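Long-range contact in urocanate hydratase (Paenibacillus sp. Soil724D2, PDB 7NED), which adds water to thiourocanate, and probably to urocanate, with the help of tightly held NAD+, as a step of bacterial ergothioneine breakdown: residues K304-R318 with A329-R341. Numbering follows the deposited sequence.
Sequences KKRGAIVFDNGNNIR and AFDIDIFTEAFLR. With NAD (nicotinamide-adenine-dinucleotide), chain C.
K304 lays its CE 3.5 Å from the carbonyl O of D331. Its NZ reaches a water that also bridges V310 O to the backbone N and OD1 of D333. On strand 309-312, V310 CG1 meets I332 CG2 at 3.9 Å. F311 turns its ring to the other side of the sheet, where F339 points an edge at its face; the planes stand 85° apart. F335 CB touches the same ring at CD1. D312 makes the parallel strand pairing: its N gives a nearly straight 2.8 Å bond to D333 O, and its O accepts from F335 N at 3.2 Å. With CG anti to the backbone N (chi1 -180°), the D312 carboxylate lies alongside I334, whose CD1 touches CG. D312 OD1 takes the backbone N of both G314 and N315, as an Asx turn and an Asx motif. G314 CA packs at the edge of the F335 ring, while N315 CB lies against NAD O3D. R318 closes the contact. Its CB sits over the F330 ring, and a bend at chi3 (-51°) brings NE to D312 OD2 in a 2.8 Å salt bridge. R318 NH1 bonds I332 O at 2.9 Å, and NH2 forms a salt bridge with E448. F330 CD1 and I334 CB lie over opposite faces of the guanidinium, and with the bonds of NE, NH1 and NH2 its rotation is probably well fixed. The segments belong to a beta-alpha-beta unit at one edge of the parallel sheet of the Rossmann-like domain, with the turn after strand 309-312 lining the NAD pocket.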
loop_
_atom_site.group_PDB
_atom_site.type_symbol
_atom_site.label_atom_id
_atom_site.label_comp_id
_atom_site.label_asym_id
_atom_site.label_seq_id
_atom_site.Cartn_x
_atom_site.Cartn_y
_atom_site.Cartn_z
ATOM N N LYS A 304 0.746 35.275 -13.035
ATOM C CA LYS A 304 1.531 34.481 -13.976
ATOM C C LYS A 304 1.521 35.096 -15.365
ATOM O O LYS A 304 2.551 35.136 -16.043
ATOM C CB LYS A 304 0.993 33.062 -14.037
ATOM C CG LYS A 304 1.596 32.220 -15.159
ATOM C CD LYS A 304 1.098 30.739 -15.067
ATOM C CE LYS A 304 1.652 29.881 -16.200
ATOM N NZ LYS A 304 3.132 29.919 -16.143
ATOM N N LYS A 305 0.364 35.581 -15.798
ATOM C CA LYS A 305 0.240 36.196 -17.112
ATOM C C LYS A 305 0.941 37.554 -17.175
ATOM O O LYS A 305 1.371 37.963 -18.270
ATOM C CB LYS A 305 -1.218 36.276 -17.490
ATOM N N ARG A 306 1.099 38.212 -16.056
ATOM C CA ARG A 306 1.865 39.454 -16.040
ATOM C C ARG A 306 3.359 39.221 -15.847
ATOM O O ARG A 306 4.118 40.188 -15.709
ATOM C CB ARG A 306 1.317 40.392 -14.966
ATOM C CG ARG A 306 -0.184 40.568 -15.094
ATOM C CD ARG A 306 -0.754 41.469 -14.014
ATOM N NE ARG A 306 -2.128 41.836 -14.348
ATOM C CZ ARG A 306 -2.913 42.597 -13.592
ATOM N NH1 ARG A 306 -2.484 43.100 -12.428
ATOM N NH2 ARG A 306 -4.136 42.859 -14.019
ATOM N N GLY A 307 3.802 37.962 -15.864
ATOM C CA GLY A 307 5.218 37.641 -15.883
ATOM C C GLY A 307 5.796 37.044 -14.618
ATOM O O GLY A 307 6.987 36.716 -14.608
ATOM N N ALA A 308 5.006 36.869 -13.561
ATOM C CA ALA A 308 5.524 36.230 -12.354
ATOM C C ALA A 308 5.839 34.770 -12.640
ATOM O O ALA A 308 5.205 34.133 -13.480
ATOM C CB ALA A 308 4.504 36.320 -11.216
ATOM N N ILE A 309 6.864 34.256 -11.967
ATOM C CA ILE A 309 7.098 32.818 -11.920
ATOM C C ILE A 309 6.185 32.283 -10.815
ATOM O O ILE A 309 6.415 32.541 -9.630
ATOM C CB ILE A 309 8.570 32.489 -11.639
ATOM C CG1 ILE A 309 9.506 33.127 -12.677
ATOM C CG2 ILE A 309 8.783 30.972 -11.617
ATOM C CD1 ILE A 309 9.131 32.812 -14.103
ATOM N N VAL A 310 5.179 31.514 -11.187
ATOM C CA VAL A 310 4.139 31.091 -10.260
ATOM C C VAL A 310 4.177 29.571 -10.128
ATOM O O VAL A 310 4.345 28.857 -11.123
ATOM C CB VAL A 310 2.763 31.586 -10.762
ATOM C CG1 VAL A 310 1.594 31.145 -9.842
ATOM C CG2 VAL A 310 2.798 33.123 -10.990
ATOM N N PHE A 311 4.054 29.069 -8.898
ATOM C CA PHE A 311 4.088 27.619 -8.762
ATOM C C PHE A 311 3.341 27.178 -7.514
ATOM O O PHE A 311 3.137 27.938 -6.566
ATOM C CB PHE A 311 5.536 27.074 -8.759
ATOM C CG PHE A 311 6.312 27.432 -7.526
ATOM C CD1 PHE A 311 6.377 26.554 -6.445
ATOM C CD2 PHE A 311 6.938 28.660 -7.428
ATOM C CE1 PHE A 311 7.085 26.881 -5.291
ATOM C CE2 PHE A 311 7.670 29.014 -6.279
ATOM C CZ PHE A 311 7.741 28.117 -5.196
ATOM N N ASP A 312 2.894 25.924 -7.578
ATOM C CA ASP A 312 2.254 25.224 -6.473
ATOM C C ASP A 312 3.333 24.608 -5.586
ATOM O O ASP A 312 4.237 23.910 -6.076
ATOM C CB ASP A 312 1.321 24.158 -7.081
ATOM C CG ASP A 312 0.560 23.338 -6.055
ATOM O OD1 ASP A 312 1.062 23.124 -4.935
ATOM O OD2 ASP A 312 -0.544 22.853 -6.424
ATOM N N ASN A 313 3.258 24.888 -4.282
ATOM C CA ASN A 313 4.304 24.475 -3.357
ATOM C C ASN A 313 3.934 23.186 -2.627
ATOM O O ASN A 313 4.402 22.933 -1.511
ATOM C CB ASN A 313 4.615 25.607 -2.373
ATOM C CG ASN A 313 6.042 25.581 -1.869
ATOM O OD1 ASN A 313 6.848 24.713 -2.228
ATOM N ND2 ASN A 313 6.368 26.551 -1.002
ATOM N N GLY A 314 3.100 22.371 -3.262
ATOM C CA GLY A 314 2.802 21.036 -2.808
ATOM C C GLY A 314 1.687 21.008 -1.797
ATOM O O GLY A 314 1.796 20.300 -0.810
ATOM N N ASN A 315 0.625 21.780 -1.986
ATOM C CA ASN A 315 -0.463 21.738 -1.019
ATOM C C ASN A 315 -1.808 21.495 -1.681
ATOM O O ASN A 315 -2.832 21.841 -1.097
ATOM C CB ASN A 315 -0.502 23.011 -0.180
ATOM C CG ASN A 315 -0.702 24.285 -1.027
ATOM O OD1 ASN A 315 -0.648 24.233 -2.262
ATOM N ND2 ASN A 315 -0.892 25.427 -0.362
ATOM N N ASN A 316 -1.834 20.855 -2.864
ATOM C CA ASN A 316 -3.092 20.685 -3.617
ATOM C C ASN A 316 -3.878 21.958 -3.811
ATOM O O ASN A 316 -5.098 21.905 -3.965
ATOM C CB ASN A 316 -3.998 19.603 -3.010
ATOM C CG ASN A 316 -3.618 18.191 -3.435
ATOM O OD1 ASN A 316 -2.468 17.770 -3.438
ATOM N ND2 ASN A 316 -4.665 17.411 -3.680
ATOM N N ILE A 317 -3.198 23.108 -3.894
ATOM C CA ILE A 317 -4.002 24.307 -4.058
ATOM C C ILE A 317 -4.614 24.331 -5.461
ATOM O O ILE A 317 -5.747 24.785 -5.631
ATOM C CB ILE A 317 -3.201 25.585 -3.758
ATOM C CG1 ILE A 317 -4.186 26.760 -3.651
ATOM C CG2 ILE A 317 -2.226 25.813 -4.887
ATOM C CD1 ILE A 317 -3.594 28.103 -3.141
ATOM N N ARG A 318 -3.908 23.802 -6.485
ATOM C CA ARG A 318 -4.475 23.833 -7.832
ATOM C C ARG A 318 -5.629 22.853 -7.941
ATOM O O ARG A 318 -6.664 23.166 -8.550
ATOM C CB ARG A 318 -3.412 23.518 -8.893
ATOM C CG ARG A 318 -2.290 24.582 -9.024
ATOM C CD ARG A 318 -1.125 23.995 -9.826
ATOM N NE ARG A 318 -0.742 22.715 -9.247
ATOM C CZ ARG A 318 -0.151 21.730 -9.917
ATOM N NH1 ARG A 318 0.154 21.885 -11.192
ATOM N NH2 ARG A 318 0.103 20.561 -9.321
ATOM N N ALA A 329 -6.432 25.947 -13.686
ATOM C CA ALA A 329 -5.553 25.947 -12.522
ATOM C C ALA A 329 -4.260 25.187 -12.785
ATOM O O ALA A 329 -3.203 25.563 -12.270
ATOM C CB ALA A 329 -6.287 25.365 -11.308
ATOM N N PHE A 330 -4.305 24.123 -13.571
ATOM C CA PHE A 330 -3.074 23.363 -13.751
ATOM C C PHE A 330 -2.169 23.944 -14.833
ATOM O O PHE A 330 -1.156 23.326 -15.178
ATOM C CB PHE A 330 -3.413 21.899 -14.001
ATOM C CG PHE A 330 -3.868 21.233 -12.773
ATOM C CD1 PHE A 330 -2.952 20.620 -11.927
ATOM C CD2 PHE A 330 -5.202 21.280 -12.412
ATOM C CE1 PHE A 330 -3.374 20.028 -10.752
ATOM C CE2 PHE A 330 -5.643 20.680 -11.225
ATOM C CZ PHE A 330 -4.714 20.047 -10.397
ATOM N N ASP A 331 -2.483 25.151 -15.318
ATOM C CA ASP A 331 -1.484 25.947 -16.028
ATOM C C ASP A 331 -0.330 26.336 -15.109
ATOM O O ASP A 331 0.784 26.590 -15.576
ATOM C CB ASP A 331 -2.134 27.207 -16.616
ATOM C CG ASP A 331 -3.040 26.923 -17.825
ATOM O OD1 ASP A 331 -3.111 25.773 -18.310
ATOM O OD2 ASP A 331 -3.724 27.872 -18.252
ATOM N N ILE A 332 -0.586 26.414 -13.811
ATOM C CA ILE A 332 0.440 26.757 -12.837
ATOM C C ILE A 332 1.331 25.545 -12.614
ATOM O O ILE A 332 0.835 24.430 -12.428
ATOM C CB ILE A 332 -0.214 27.219 -11.527
ATOM C CG1 ILE A 332 -0.819 28.610 -11.719
ATOM C CG2 ILE A 332 0.823 27.341 -10.441
ATOM C CD1 ILE A 332 -1.690 29.027 -10.567
ATOM N N ASP A 333 2.647 25.766 -12.622
ATOM C CA ASP A 333 3.629 24.711 -12.444
ATOM C C ASP A 333 3.547 24.116 -11.056
ATOM O O ASP A 333 3.072 24.749 -10.120
ATOM C CB ASP A 333 5.050 25.227 -12.643
ATOM C CG ASP A 333 5.417 25.370 -14.097
ATOM O OD1 ASP A 333 5.715 26.509 -14.555
ATOM O OD2 ASP A 333 5.378 24.329 -14.771
ATOM N N ILE A 334 4.036 22.881 -10.932
ATOM C CA ILE A 334 4.248 22.244 -9.637
ATOM C C ILE A 334 5.746 22.219 -9.373
ATOM O O ILE A 334 6.548 22.025 -10.292
ATOM C CB ILE A 334 3.651 20.810 -9.608
ATOM C CG1 ILE A 334 3.861 20.139 -8.238
ATOM C CG2 ILE A 334 4.248 19.937 -10.721
ATOM C CD1 ILE A 334 3.087 20.809 -7.057
ATOM N N PHE A 335 6.130 22.399 -8.112
ATOM C CA PHE A 335 7.555 22.574 -7.839
ATOM C C PHE A 335 8.380 21.332 -8.144
ATOM O O PHE A 335 9.603 21.432 -8.327
ATOM C CB PHE A 335 7.752 22.970 -6.387
ATOM C CG PHE A 335 7.613 21.833 -5.418
ATOM C CD1 PHE A 335 6.374 21.480 -4.910
ATOM C CD2 PHE A 335 8.733 21.161 -4.962
ATOM C CE1 PHE A 335 6.250 20.440 -4.006
ATOM C CE2 PHE A 335 8.601 20.142 -4.025
ATOM C CZ PHE A 335 7.372 19.783 -3.563
ATOM N N THR A 336 7.756 20.159 -8.132
ATOM C CA THR A 336 8.490 18.933 -8.371
ATOM C C THR A 336 8.907 18.861 -9.837
ATOM O O THR A 336 10.094 18.975 -10.172
ATOM C CB THR A 336 7.613 17.734 -7.981
ATOM O OG1 THR A 336 6.352 17.856 -8.652
ATOM C CG2 THR A 336 7.372 17.726 -6.457
ATOM N N GLU A 337 7.933 18.716 -10.722
ATOM C CA GLU A 337 8.258 18.592 -12.140
ATOM C C GLU A 337 9.075 19.793 -12.618
ATOM O O GLU A 337 9.978 19.653 -13.451
ATOM C CB GLU A 337 6.965 18.465 -12.962
ATOM C CG GLU A 337 7.210 18.236 -14.445
ATOM C CD GLU A 337 7.408 19.518 -15.262
ATOM O OE1 GLU A 337 7.191 20.651 -14.756
ATOM O OE2 GLU A 337 7.832 19.374 -16.431
ATOM N N ALA A 338 8.745 20.986 -12.137
ATOM C CA ALA A 338 9.375 22.184 -12.717
ATOM C C ALA A 338 10.774 22.466 -12.175
ATOM O O ALA A 338 11.624 22.988 -12.920
ATOM C CB ALA A 338 8.500 23.410 -12.489
ATOM N N PHE A 339 11.039 22.153 -10.917
ATOM C CA PHE A 339 12.309 22.583 -10.322
ATOM C C PHE A 339 13.149 21.473 -9.708
ATOM O O PHE A 339 14.375 21.468 -9.896
ATOM C CB PHE A 339 12.022 23.652 -9.273
ATOM C CG PHE A 339 11.174 24.775 -9.801
ATOM C CD1 PHE A 339 11.547 25.456 -10.959
ATOM C CD2 PHE A 339 9.983 25.092 -9.204
ATOM C CE1 PHE A 339 10.754 26.469 -11.486
ATOM C CE2 PHE A 339 9.168 26.131 -9.702
ATOM C CZ PHE A 339 9.560 26.818 -10.844
ATOM N N LEU A 340 12.545 20.529 -8.970
ATOM C CA LEU A 340 13.382 19.632 -8.181
ATOM C C LEU A 340 13.549 18.238 -8.786
ATOM O O LEU A 340 14.400 17.479 -8.320
ATOM C CB LEU A 340 12.827 19.495 -6.750
ATOM C CG LEU A 340 12.775 20.789 -5.918
ATOM C CD1 LEU A 340 12.336 20.435 -4.507
ATOM C CD2 LEU A 340 14.093 21.509 -5.944
ATOM N N ARG A 341 12.808 17.888 -9.829
ATOM C CA ARG A 341 12.884 16.517 -10.317
ATOM C C ARG A 341 14.290 16.103 -10.758
ATOM O O ARG A 341 14.623 14.920 -10.590
ATOM C CB ARG A 341 11.868 16.307 -11.444
ATOM C CG ARG A 341 11.746 14.787 -11.867
ATOM C CD ARG A 341 10.494 14.557 -12.702
ATOM N NE ARG A 341 9.282 14.647 -11.892
ATOM C CZ ARG A 341 8.066 14.866 -12.375
ATOM N NH1 ARG A 341 7.890 14.998 -13.692
ATOM N NH2 ARG A 341 7.018 14.859 -11.546
HETATM P PA NAD C . -0.118 24.400 8.916
HETATM O O1A NAD C . -1.621 24.137 8.874
HETATM O O2A NAD C . 0.744 24.305 10.109
HETATM O O5B NAD C . -0.051 26.060 8.579
HETATM C C5B NAD C . -0.905 26.474 7.590
HETATM C C4B NAD C . -0.873 28.068 7.706
HETATM O O4B NAD C . -1.724 28.695 6.788
HETATM C C3B NAD C . -1.432 28.336 9.141
HETATM O O3B NAD C . -0.594 29.179 9.817
HETATM C C2B NAD C . -2.800 29.023 8.845
HETATM O O2B NAD C . -3.095 30.049 9.722
HETATM C C1B NAD C . -2.451 29.700 7.522
HETATM N N9A NAD C . -3.601 29.989 6.664
HETATM C C8A NAD C . -4.750 29.239 6.437
HETATM N N7A NAD C . -5.582 29.807 5.601
HETATM C C5A NAD C . -4.949 30.986 5.228
HETATM C C6A NAD C . -5.323 32.042 4.367
HETATM N N6A NAD C . -6.490 32.017 3.685
HETATM N N1A NAD C . -4.485 33.101 4.189
HETATM C C2A NAD C . -3.343 33.083 4.921
HETATM N N3A NAD C . -2.861 32.161 5.770
HETATM C C4A NAD C . -3.705 31.116 5.903
HETATM O O3 NAD C . 0.293 23.684 7.584
HETATM P PN NAD C . 1.832 23.410 7.269
HETATM O O1N NAD C . 2.562 22.276 7.927
HETATM O O2N NAD C . 2.499 24.755 7.074
HETATM O O5D NAD C . 1.807 22.836 5.644
HETATM C C5D NAD C . 1.165 23.742 4.730
HETATM C C4D NAD C . 1.058 23.072 3.387
HETATM O O4D NAD C . 2.294 22.504 2.998
HETATM C C3D NAD C . 0.095 21.808 3.688
HETATM O O3D NAD C . -0.852 21.625 2.642
HETATM C C2D NAD C . 1.082 20.584 3.705
HETATM O O2D NAD C . 0.591 19.415 3.188
HETATM C C1D NAD C . 1.927 21.219 2.556
HETATM N N1N NAD C . 3.136 20.506 2.120
HETATM C C2N NAD C . 2.808 19.348 1.442
HETATM C C3N NAD C . 3.789 18.550 0.877
HETATM C C7N NAD C . 3.318 17.254 0.202
HETATM O O7N NAD C . 3.934 16.682 -0.697
HETATM N N7N NAD C . 2.164 16.669 0.695
HETATM C C4N NAD C . 5.113 18.990 1.008
HETATM C C5N NAD C . 5.395 20.176 1.686
HETATM C C6N NAD C . 4.371 20.964 2.240
HETATM O O HOH W 1 3.808 28.227 -13.803
#